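Local coordinates for CRISPR protein (Archaeoglobus fulgidus, PDB 4MJK) that probably serves as the Cas5 subunit of an archaeal type I-A CRISPR Cascade complex, helping to assemble it around the crRNA guide, at residues P31-F36 and E199-P204; N65-G70 and V133-A138; L79-I84 and R113-L118; I174-S179 and P240-E245. One frame throughout, in Å; residues are numbered along the deposited sequence.

Contact 1: P31-F36 and E199-P204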
# COMPACT_ATOMS: atom_id res chain seq x y z
N PRO A 31 10.46 5.86 -6.20
CA PRO A 31 10.11 5.96 -7.62
C PRO A 31 11.31 6.45 -8.42
O PRO A 31 11.93 7.44 -8.04
CB PRO A 31 9.01 7.04 -7.64
CG PRO A 31 8.42 6.99 -6.27
CD PRO A 31 9.61 6.73 -5.36
N PRO A 32 11.64 5.75 -9.51
CA PRO A 32 12.76 6.20 -10.36
C PRO A 32 12.55 7.61 -10.90
O PRO A 32 11.41 8.04 -11.09
CB PRO A 32 12.77 5.18 -11.50
CG PRO A 32 12.16 3.93 -10.88
CD PRO A 32 11.08 4.46 -9.97
N PRO A 33 13.65 8.35 -11.13
CA PRO A 33 13.51 9.71 -11.65
C PRO A 33 12.88 9.77 -13.05
O PRO A 33 12.19 10.74 -13.33
CB PRO A 33 14.96 10.25 -11.65
CG PRO A 33 15.83 9.04 -11.60
CD PRO A 33 15.05 8.00 -10.82
N THR A 34 13.07 8.77 -13.90
CA THR A 34 12.36 8.80 -15.18
C THR A 34 10.86 8.58 -14.98
O THR A 34 10.05 9.02 -15.79
CB THR A 34 12.89 7.81 -16.22
OG1 THR A 34 12.96 6.50 -15.66
CG2 THR A 34 14.29 8.23 -16.69
N THR A 35 10.51 7.89 -13.89
CA THR A 35 9.11 7.67 -13.56
C THR A 35 8.44 8.98 -13.14
O THR A 35 7.33 9.30 -13.57
CB THR A 35 8.94 6.56 -12.50
OG1 THR A 35 9.47 5.33 -13.02
CG2 THR A 35 7.47 6.35 -12.15
N PHE A 36 9.13 9.74 -12.30
CA PHE A 36 8.66 11.06 -11.90
C PHE A 36 8.56 11.97 -13.11
O PHE A 36 7.58 12.69 -13.27
CB PHE A 36 9.60 11.69 -10.87
CG PHE A 36 9.10 13.01 -10.36
CD1 PHE A 36 8.27 13.06 -9.25
CD2 PHE A 36 9.42 14.18 -11.02
CE1 PHE A 36 7.78 14.27 -8.79
CE2 PHE A 36 8.94 15.39 -10.55
CZ PHE A 36 8.12 15.44 -9.45
N GLU A 199 21.02 2.76 -5.34
CA GLU A 199 19.96 2.29 -6.21
C GLU A 199 20.29 2.66 -7.65
O GLU A 199 20.79 3.75 -7.90
CB GLU A 199 18.62 2.90 -5.77
CG GLU A 199 17.39 2.35 -6.49
CD GLU A 199 16.21 2.20 -5.53
OE1 GLU A 199 16.17 1.19 -4.80
OE2 GLU A 199 15.36 3.12 -5.48
N VAL A 200 20.06 1.75 -8.58
CA VAL A 200 20.38 2.01 -9.99
C VAL A 200 19.12 2.26 -10.79
O VAL A 200 18.20 1.43 -10.78
CB VAL A 200 21.17 0.85 -10.65
CG1 VAL A 200 21.46 1.17 -12.12
CG2 VAL A 200 22.46 0.59 -9.87
N TYR A 201 19.08 3.41 -11.49
CA TYR A 201 17.90 3.84 -12.25
C TYR A 201 18.24 4.03 -13.72
O TYR A 201 19.41 4.16 -14.07
CB TYR A 201 17.41 5.20 -11.74
CG TYR A 201 17.03 5.27 -10.27
CD1 TYR A 201 17.75 6.07 -9.38
CD2 TYR A 201 15.96 4.54 -9.77
CE1 TYR A 201 17.40 6.14 -8.04
CE2 TYR A 201 15.61 4.60 -8.43
CZ TYR A 201 16.33 5.40 -7.57
OH TYR A 201 15.99 5.47 -6.22
N LEU A 202 17.22 4.10 -14.57
CA LEU A 202 17.39 4.68 -15.90
C LEU A 202 17.85 6.14 -15.79
O LEU A 202 17.36 6.92 -14.96
CB LEU A 202 16.10 4.57 -16.73
CG LEU A 202 15.58 3.15 -17.01
CD1 LEU A 202 14.25 3.16 -17.75
CD2 LEU A 202 16.63 2.33 -17.79
N ASN A 203 18.82 6.51 -16.63
CA ASN A 203 19.41 7.84 -16.59
C ASN A 203 18.39 8.89 -17.05
O ASN A 203 17.87 8.80 -18.16
CB ASN A 203 20.68 7.85 -17.45
CG ASN A 203 21.42 9.17 -17.42
OD1 ASN A 203 21.08 10.08 -16.67
ND2 ASN A 203 22.46 9.27 -18.23
N PRO A 204 18.09 9.88 -16.20
CA PRO A 204 17.08 10.85 -16.63
C PRO A 204 17.68 11.99 -17.46
O PRO A 204 16.94 12.80 -18.01
CB PRO A 204 16.55 11.41 -15.31
CG PRO A 204 17.75 11.37 -14.40
CD PRO A 204 18.52 10.12 -14.81
O HOH W 1 14.93 6.31 -13.86
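Pro-33 lies against the ring of Tyr-201 and makes the principal side-chain contact between the start of helix 33-46 and the end of strand 196-202. Its CD sits over one ring face, offset toward the rim, 3.7 Å from the centroid of the Tyr-201 ring and 21° off the normal, a CH-pi contact. The two side chains cross at about a right angle. Tyr-201 CG is anti to its own carbonyl carbon (chi1 -59°), and the ring that follows it spans both prolines: Pro-32 CB comes within 3.7 Å of Tyr-201 CD2. The far end of the ring is tethered on its own strand, since Tyr-201 OH donates to Glu-199 OE2 at 2.5 Å, on the anti side of the carboxylate; Glu-199 also accepts from the backbone N of Tyr-29 and Tyr-30. Further along, Pro-33 CB packs on Pro-204 CG at 4.1 Å. Thr-34, with CG2 anti to its carbonyl carbon, sets that methyl 3.8 Å from Pro-204 CA, while its OG1 passes Leu-202 CB. A water joins the backbones here, accepting from Thr-34 N (3.1 Å) and donating to Leu-202 O (2.7 Å). Direct contact is thus apolar, and the backbones are linked through a single water: Pro-33, the first helical residue and without an N-H, lays CD over the ring face, Pro-32 at the N-cap position touches it obliquely, and the Thr-34 N-H turns to the water.

Contact 2: N65-G70 and V133-A138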
# COMPACT_ATOMS: atom_id res chain seq x y z
N ASN A 65 16.58 19.34 -20.88
CA ASN A 65 16.69 20.57 -20.12
C ASN A 65 17.00 20.35 -18.63
O ASN A 65 17.22 21.30 -17.88
CB ASN A 65 15.42 21.42 -20.27
CG ASN A 65 15.24 21.95 -21.68
OD1 ASN A 65 14.24 21.66 -22.35
ND2 ASN A 65 16.21 22.73 -22.15
N LEU A 66 17.03 19.09 -18.22
CA LEU A 66 17.20 18.78 -16.80
C LEU A 66 18.65 18.88 -16.35
O LEU A 66 19.52 18.28 -16.95
CB LEU A 66 16.67 17.37 -16.50
CG LEU A 66 16.61 16.94 -15.02
CD1 LEU A 66 15.50 17.66 -14.26
CD2 LEU A 66 16.41 15.43 -14.94
N LEU A 67 18.90 19.63 -15.28
CA LEU A 67 20.23 19.71 -14.69
C LEU A 67 20.35 18.83 -13.45
O LEU A 67 21.43 18.31 -13.16
CB LEU A 67 20.55 21.16 -14.32
CG LEU A 67 20.64 22.07 -15.55
CD1 LEU A 67 20.96 23.50 -15.12
CD2 LEU A 67 21.66 21.52 -16.55
N ALA A 68 19.25 18.68 -12.71
CA ALA A 68 19.30 17.92 -11.46
C ALA A 68 17.94 17.37 -11.11
O ALA A 68 16.92 18.01 -11.37
CB ALA A 68 19.80 18.82 -10.33
N ILE A 69 17.92 16.19 -10.50
CA ILE A 69 16.70 15.68 -9.88
C ILE A 69 17.08 14.84 -8.69
O ILE A 69 17.79 13.85 -8.82
CB ILE A 69 15.83 14.87 -10.86
CG1 ILE A 69 14.61 14.29 -10.12
CG2 ILE A 69 16.64 13.77 -11.52
CD1 ILE A 69 13.56 13.68 -11.06
N GLY A 70 16.63 15.28 -7.51
CA GLY A 70 16.88 14.59 -6.26
C GLY A 70 15.61 14.57 -5.44
O GLY A 70 14.67 15.31 -5.74
N VAL A 133 15.96 20.74 -11.06
CA VAL A 133 16.55 21.97 -11.58
C VAL A 133 16.58 21.86 -13.10
O VAL A 133 17.01 20.84 -13.63
CB VAL A 133 18.01 22.18 -11.06
CG1 VAL A 133 18.61 23.46 -11.69
CG2 VAL A 133 18.04 22.27 -9.52
N PHE A 134 16.11 22.89 -13.80
CA PHE A 134 16.16 22.93 -15.26
C PHE A 134 16.99 24.11 -15.79
O PHE A 134 17.12 25.14 -15.12
CB PHE A 134 14.75 23.01 -15.85
CG PHE A 134 13.91 21.80 -15.59
CD1 PHE A 134 13.99 20.69 -16.42
CD2 PHE A 134 13.03 21.76 -14.51
CE1 PHE A 134 13.21 19.56 -16.19
CE2 PHE A 134 12.25 20.63 -14.26
CZ PHE A 134 12.34 19.53 -15.10
N LYS A 135 17.52 23.97 -17.00
CA LYS A 135 18.34 25.01 -17.60
C LYS A 135 17.51 26.27 -17.85
O LYS A 135 18.02 27.39 -17.76
CB LYS A 135 18.95 24.51 -18.92
CG LYS A 135 20.27 25.15 -19.28
CD LYS A 135 20.83 24.49 -20.54
CE LYS A 135 20.50 23.00 -20.54
NZ LYS A 135 20.89 22.35 -21.82
N GLU A 136 16.23 26.08 -18.16
CA GLU A 136 15.27 27.18 -18.17
C GLU A 136 13.89 26.71 -17.73
O GLU A 136 13.70 25.53 -17.46
CB GLU A 136 15.16 27.81 -19.55
CG GLU A 136 14.51 26.91 -20.57
CD GLU A 136 15.53 26.21 -21.44
OE1 GLU A 136 16.51 26.87 -21.86
OE2 GLU A 136 15.36 25.00 -21.70
N GLU A 137 12.93 27.62 -17.67
CA GLU A 137 11.57 27.25 -17.28
C GLU A 137 11.02 26.18 -18.23
O GLU A 137 10.58 26.49 -19.34
CB GLU A 137 10.66 28.48 -17.25
CG GLU A 137 11.00 29.46 -16.13
CD GLU A 137 10.17 30.73 -16.19
OE1 GLU A 137 10.72 31.78 -16.60
OE2 GLU A 137 8.98 30.69 -15.82
N ALA A 138 11.04 24.93 -17.79
CA ALA A 138 10.65 23.82 -18.66
C ALA A 138 9.21 23.35 -18.46
O ALA A 138 8.70 22.56 -19.26
CB ALA A 138 11.62 22.65 -18.50
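Leu-66 and Phe-134 pack on one side of the junction between strands 66-73 and 127-134, with Leu-66 CD1 over a face of the Phe-134 ring, 4.0 Å from its centroid. Leu-66 CG is anti to the backbone N (chi1 -173°), and CD1 beyond it also lies near Val-133 O. Ala-138 CB lies over the opposite face of the ring, toward the rim. On the other side of the sheet Ala-68 CB meets Val-133 CB at 3.9 Å, and Tyr-253 and Val-260 cover this pair. Leu-67 CB adds to the tight packing, 4.0 Å from Val-133 CG1. Between the two layers the backbone is closely bonded: Val-133 O accepts from both Leu-67 N (2.8 Å) and Ala-68 N (3.2 Å), which arrive from the same face of the carbonyl plane, and Val-133 N returns a bond to Ala-68 O. The grip slackens toward the chain turn. Lys-135 N still donates to Asn-65 O at 2.8 Å, in the carbonyl plane, but the side chains of Lys-135 and Glu-136 are exposed. Two successive residues, Leu-67 and Ala-68, opposite the single Val-133 define a classic beta bulge, here between strands 66-73 and 127-134 of the six-stranded antiparallel sheet.

Contact 3: L79-I84 and R113-L118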
# COMPACT_ATOMS: atom_id res chain seq x y z
N LEU A 79 9.11 0.29 2.18
CA LEU A 79 9.13 -1.11 2.54
C LEU A 79 8.89 -1.87 1.25
O LEU A 79 7.77 -1.93 0.76
CB LEU A 79 8.04 -1.41 3.58
CG LEU A 79 7.90 -2.87 4.04
CD1 LEU A 79 9.14 -3.31 4.80
CD2 LEU A 79 6.63 -3.06 4.90
N ARG A 80 9.96 -2.40 0.66
CA ARG A 80 9.84 -3.05 -0.64
C ARG A 80 9.13 -4.38 -0.47
O ARG A 80 9.25 -5.01 0.58
CB ARG A 80 11.23 -3.27 -1.25
CG ARG A 80 12.02 -1.98 -1.43
CD ARG A 80 13.46 -2.30 -1.77
NE ARG A 80 14.10 -3.05 -0.69
CZ ARG A 80 15.24 -3.73 -0.82
NH1 ARG A 80 15.86 -3.75 -2.00
NH2 ARG A 80 15.74 -4.39 0.21
N TYR A 81 8.38 -4.81 -1.48
CA TYR A 81 7.73 -6.11 -1.33
C TYR A 81 8.79 -7.21 -1.26
O TYR A 81 8.55 -8.27 -0.70
CB TYR A 81 6.69 -6.36 -2.42
CG TYR A 81 5.29 -6.15 -1.90
CD1 TYR A 81 4.65 -4.93 -2.05
CD2 TYR A 81 4.61 -7.17 -1.22
CE1 TYR A 81 3.37 -4.73 -1.56
CE2 TYR A 81 3.33 -6.98 -0.72
CZ TYR A 81 2.72 -5.75 -0.89
OH TYR A 81 1.45 -5.53 -0.42
N SER A 82 9.97 -6.93 -1.80
CA SER A 82 11.06 -7.89 -1.63
C SER A 82 11.44 -8.03 -0.16
O SER A 82 11.75 -9.14 0.29
CB SER A 82 12.26 -7.58 -2.54
OG SER A 82 13.03 -6.50 -2.04
N ASP A 83 11.39 -6.93 0.60
CA ASP A 83 11.62 -6.96 2.06
C ASP A 83 10.50 -7.74 2.76
O ASP A 83 10.73 -8.57 3.65
CB ASP A 83 11.61 -5.54 2.64
CG ASP A 83 12.81 -4.70 2.22
OD1 ASP A 83 13.94 -5.25 2.22
OD2 ASP A 83 12.63 -3.50 1.89
N ILE A 84 9.26 -7.45 2.36
CA ILE A 84 8.09 -8.08 2.92
C ILE A 84 8.08 -9.60 2.70
O ILE A 84 7.84 -10.37 3.64
CB ILE A 84 6.81 -7.48 2.32
CG1 ILE A 84 6.57 -6.07 2.89
CG2 ILE A 84 5.61 -8.40 2.60
CD1 ILE A 84 5.74 -5.17 1.96
N ARG A 113 6.77 -6.65 -9.42
CA ARG A 113 8.13 -6.15 -9.53
C ARG A 113 8.09 -4.64 -9.37
O ARG A 113 7.21 -3.97 -9.93
CB ARG A 113 8.77 -6.57 -10.86
CG ARG A 113 8.11 -5.97 -12.10
CD ARG A 113 8.54 -6.71 -13.37
NE ARG A 113 7.81 -6.24 -14.54
CZ ARG A 113 6.59 -6.64 -14.87
NH1 ARG A 113 5.95 -7.53 -14.12
NH2 ARG A 113 6.00 -6.16 -15.96
N GLY A 114 9.02 -4.09 -8.57
CA GLY A 114 9.10 -2.65 -8.37
C GLY A 114 7.97 -2.08 -7.51
O GLY A 114 7.74 -0.87 -7.52
N LYS A 115 7.27 -2.94 -6.78
CA LYS A 115 6.18 -2.48 -5.93
C LYS A 115 6.65 -2.29 -4.50
O LYS A 115 7.25 -3.19 -3.91
CB LYS A 115 4.99 -3.43 -5.97
CG LYS A 115 3.78 -2.95 -5.17
CD LYS A 115 2.61 -3.91 -5.36
CE LYS A 115 1.32 -3.35 -4.76
NZ LYS A 115 0.13 -4.24 -5.08
N THR A 116 6.36 -1.11 -3.95
CA THR A 116 6.94 -0.68 -2.69
C THR A 116 5.93 0.09 -1.86
O THR A 116 5.25 0.99 -2.37
CB THR A 116 8.16 0.22 -2.96
OG1 THR A 116 9.17 -0.57 -3.60
CG2 THR A 116 8.74 0.81 -1.67
N ILE A 117 5.80 -0.28 -0.58
CA ILE A 117 4.91 0.45 0.32
C ILE A 117 5.69 1.61 0.95
O ILE A 117 6.87 1.47 1.26
CB ILE A 117 4.34 -0.52 1.40
CG1 ILE A 117 3.35 -1.50 0.76
CG2 ILE A 117 3.69 0.25 2.56
CD1 ILE A 117 2.90 -2.60 1.69
N LEU A 118 5.06 2.76 1.11
CA LEU A 118 5.71 3.84 1.85
C LEU A 118 5.05 3.92 3.21
O LEU A 118 3.86 4.23 3.31
CB LEU A 118 5.62 5.17 1.10
CG LEU A 118 6.42 5.22 -0.21
CD1 LEU A 118 6.06 6.45 -1.04
CD2 LEU A 118 7.96 5.17 0.05
O HOH W 2 9.96 -5.07 -4.43
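Leu-79 and Ile-117 form an antiparallel hydrogen-bonded pair, Leu-79 N giving to Ile-117 O at 2.7 Å and Ile-117 N to Leu-79 O at 2.9 Å. Arg-80 and Thr-116 follow as a non-hydrogen-bonded pair, after which strand 76-80 turns directly into helix 81-87; Tyr-81 N still donates to Lys-115 O at 3.1 Å, in the carbonyl plane. That oxygen also lies at the edge of the Tyr-81 ring. The extended Lys-115 chain runs beside Tyr-81, its CG 3.8 Å from Tyr-81 CD1, while Ile-84 CD1 stands over the ring centre and meets Ile-117 CD1 at 3.8 Å. At the N-cap, Arg-80 grips Asp-83 side-on: NE reaches OD2 from above the carboxylate plane, and NH2 reaches OD1 on the syn side at 2.8 Å. Arg-80 N adds a bond to OD2. An alanine here would probably leave the Asp-83 carboxylate without its guanidinium mate, held from this residue by the backbone N-H alone. The packing continues into the second subunit, whose Ile-117 meets Ile-117. A charged clasp spans the strand-to-helix turn and is likely to steady it; toward the second subunit, apolar packing joins bonds from Tyr-81 OH and Lys-115 NZ to its Leu-118 O and Val-11 O.

Contact 4: I174-S179 and P240-E245; sequences ISTDYS and PECLVE
Ile-174 and Val-244 lie side by side and point the same way, Ile-174 CD1 reaching 4.1 Å from Val-244 CB. Ile-174 CG1 stands between its backbone N and carbonyl carbon (chi1 55°), and from there it also passes close to Val-244 O. Two residues on, Thr-176 shares this side of the sheet and crosses Val-244 obliquely, its CG2 meeting Val-244 CG2 at 4.0 Å and Cys-242 SG at 4.1 Å. Val-259 and Ile-261 of strand 258-263, in the six-stranded sheet, pack against Ile-174. Thr-176 OG1 is anti to the backbone N (chi1 -174°) and accepts from Tyr-178 N at 3.1 Å, which makes an ST turn where the strand ends; the hydroxyl is also bonded to Val-259 O. A valine in place of Thr-176 would probably leave Tyr-178 N and Val-259 O without that hydroxyl partner and free the turn to shift.

These residues belong to an antiparallel sheet of three strands in which 174-176 is an outer strand and 241-246 the central one, with 186-193 beyond it. Ile-174 and Val-244 exchange both backbone bonds, as do Thr-176 and Cys-242, with Val-244 N to Ile-174 O the shortest at 2.8 Å.

The Ser-175 side is more thinly packed. Leu-243 CD2 touches Ser-175 CB at 3.9 Å, and the extended Glu-241 chain carries OE2 near the same CB. Past the paired residues the segments stay close, Asp-177 CB lying 3.0 Å from Pro-240 O, and a water donates to both Asp-177 O and Pro-240 O, while Asp-177 OD1 forms a salt bridge with Lys-72.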
# COMPACT_ATOMS: atom_id res chain seq x y z
N ILE A 174 29.88 20.25 -0.02
CA ILE A 174 28.54 20.71 0.31
C ILE A 174 27.88 19.69 1.22
O ILE A 174 28.34 18.55 1.30
CB ILE A 174 27.65 20.91 -0.96
CG1 ILE A 174 27.59 19.65 -1.82
CG2 ILE A 174 28.15 22.07 -1.81
CD1 ILE A 174 26.41 18.75 -1.52
N SER A 175 26.83 20.09 1.91
CA SER A 175 26.02 19.10 2.63
C SER A 175 24.67 18.97 1.90
O SER A 175 24.16 19.94 1.35
CB SER A 175 25.82 19.50 4.08
OG SER A 175 25.15 20.75 4.14
N THR A 176 24.12 17.76 1.88
CA THR A 176 22.84 17.53 1.19
C THR A 176 22.04 16.49 1.94
O THR A 176 22.61 15.59 2.56
CB THR A 176 23.01 17.11 -0.31
OG1 THR A 176 21.73 17.03 -0.94
CG2 THR A 176 23.71 15.76 -0.44
N ASP A 177 20.73 16.64 1.92
CA ASP A 177 19.85 15.60 2.44
C ASP A 177 18.94 15.07 1.31
O ASP A 177 17.97 14.38 1.58
CB ASP A 177 19.05 16.07 3.67
CG ASP A 177 18.25 17.33 3.43
OD1 ASP A 177 18.04 17.70 2.27
OD2 ASP A 177 17.80 17.94 4.41
N TYR A 178 19.31 15.39 0.07
CA TYR A 178 18.65 14.81 -1.11
C TYR A 178 19.47 13.71 -1.75
O TYR A 178 20.70 13.73 -1.70
CB TYR A 178 18.43 15.87 -2.17
CG TYR A 178 17.33 16.85 -1.86
CD1 TYR A 178 17.60 18.02 -1.17
CD2 TYR A 178 16.03 16.61 -2.29
CE1 TYR A 178 16.61 18.94 -0.89
CE2 TYR A 178 15.02 17.51 -2.01
CZ TYR A 178 15.32 18.68 -1.31
OH TYR A 178 14.34 19.59 -1.04
N SER A 179 18.78 12.77 -2.40
CA SER A 179 19.45 11.76 -3.21
C SER A 179 20.36 12.45 -4.23
O SER A 179 20.14 13.61 -4.59
CB SER A 179 18.42 10.87 -3.92
OG SER A 179 17.70 11.61 -4.91
N PRO A 240 18.23 11.99 7.01
CA PRO A 240 19.58 11.58 6.59
C PRO A 240 20.32 12.74 5.93
O PRO A 240 19.75 13.52 5.17
CB PRO A 240 19.30 10.47 5.57
CG PRO A 240 18.01 9.86 6.08
CD PRO A 240 17.20 11.04 6.53
N GLU A 241 21.61 12.87 6.25
CA GLU A 241 22.40 13.97 5.73
C GLU A 241 23.83 13.49 5.47
O GLU A 241 24.35 12.67 6.21
CB GLU A 241 22.42 15.12 6.74
CG GLU A 241 23.02 16.41 6.21
CD GLU A 241 22.90 17.55 7.21
OE1 GLU A 241 22.35 17.33 8.32
OE2 GLU A 241 23.34 18.67 6.89
N CYS A 242 24.44 13.99 4.40
CA CYS A 242 25.85 13.70 4.18
C CYS A 242 26.64 14.88 3.61
O CYS A 242 26.07 15.82 3.04
CB CYS A 242 26.02 12.47 3.30
SG CYS A 242 25.36 12.73 1.70
N LEU A 243 27.95 14.79 3.78
CA LEU A 243 28.88 15.74 3.18
C LEU A 243 29.39 15.17 1.87
O LEU A 243 29.86 14.02 1.81
CB LEU A 243 30.06 15.99 4.12
CG LEU A 243 29.68 16.65 5.45
CD1 LEU A 243 30.85 16.56 6.44
CD2 LEU A 243 29.28 18.11 5.21
N VAL A 244 29.29 15.95 0.81
CA VAL A 244 29.64 15.44 -0.51
C VAL A 244 30.56 16.42 -1.21
O VAL A 244 30.32 17.63 -1.18
CB VAL A 244 28.39 15.20 -1.37
CG1 VAL A 244 28.77 14.64 -2.71
CG2 VAL A 244 27.43 14.24 -0.66
N GLU A 245 31.61 15.89 -1.83
CA GLU A 245 32.51 16.71 -2.63
C GLU A 245 32.08 16.60 -4.09
O GLU A 245 31.92 15.50 -4.62
CB GLU A 245 33.95 16.21 -2.48
CG GLU A 245 35.00 17.30 -2.51
CD GLU A 245 36.29 16.84 -1.82
OE1 GLU A 245 36.84 15.79 -2.23
OE2 GLU A 245 36.74 17.51 -0.86
O HOH W 3 17.25 13.01 3.75

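How the contacts relate
Along the chain, contact 3 is nested inside contact 2 and both inside contact 1, whereas contact 4 follows contacts 2 and 3 and alternates its segments with those of contact 1. Contacts 1 and 2 touch, their centres about 15 Å apart: Pro-33 and Pro-204 pack on Ile-69, joining helix 33-46 and the loop that follows strand 196-202 to the six-stranded sheet. Contact 4 meets contact 2 where Ser-179 and Tyr-178 lie against Gly-70. Contact 3 stands apart, its centre about 29 Å from that of contact 2, on the opposite side of the chain's centre. Smaller sheets and a helix are tied to one larger sheet, and contact 3 alone of the four meets the second subunit.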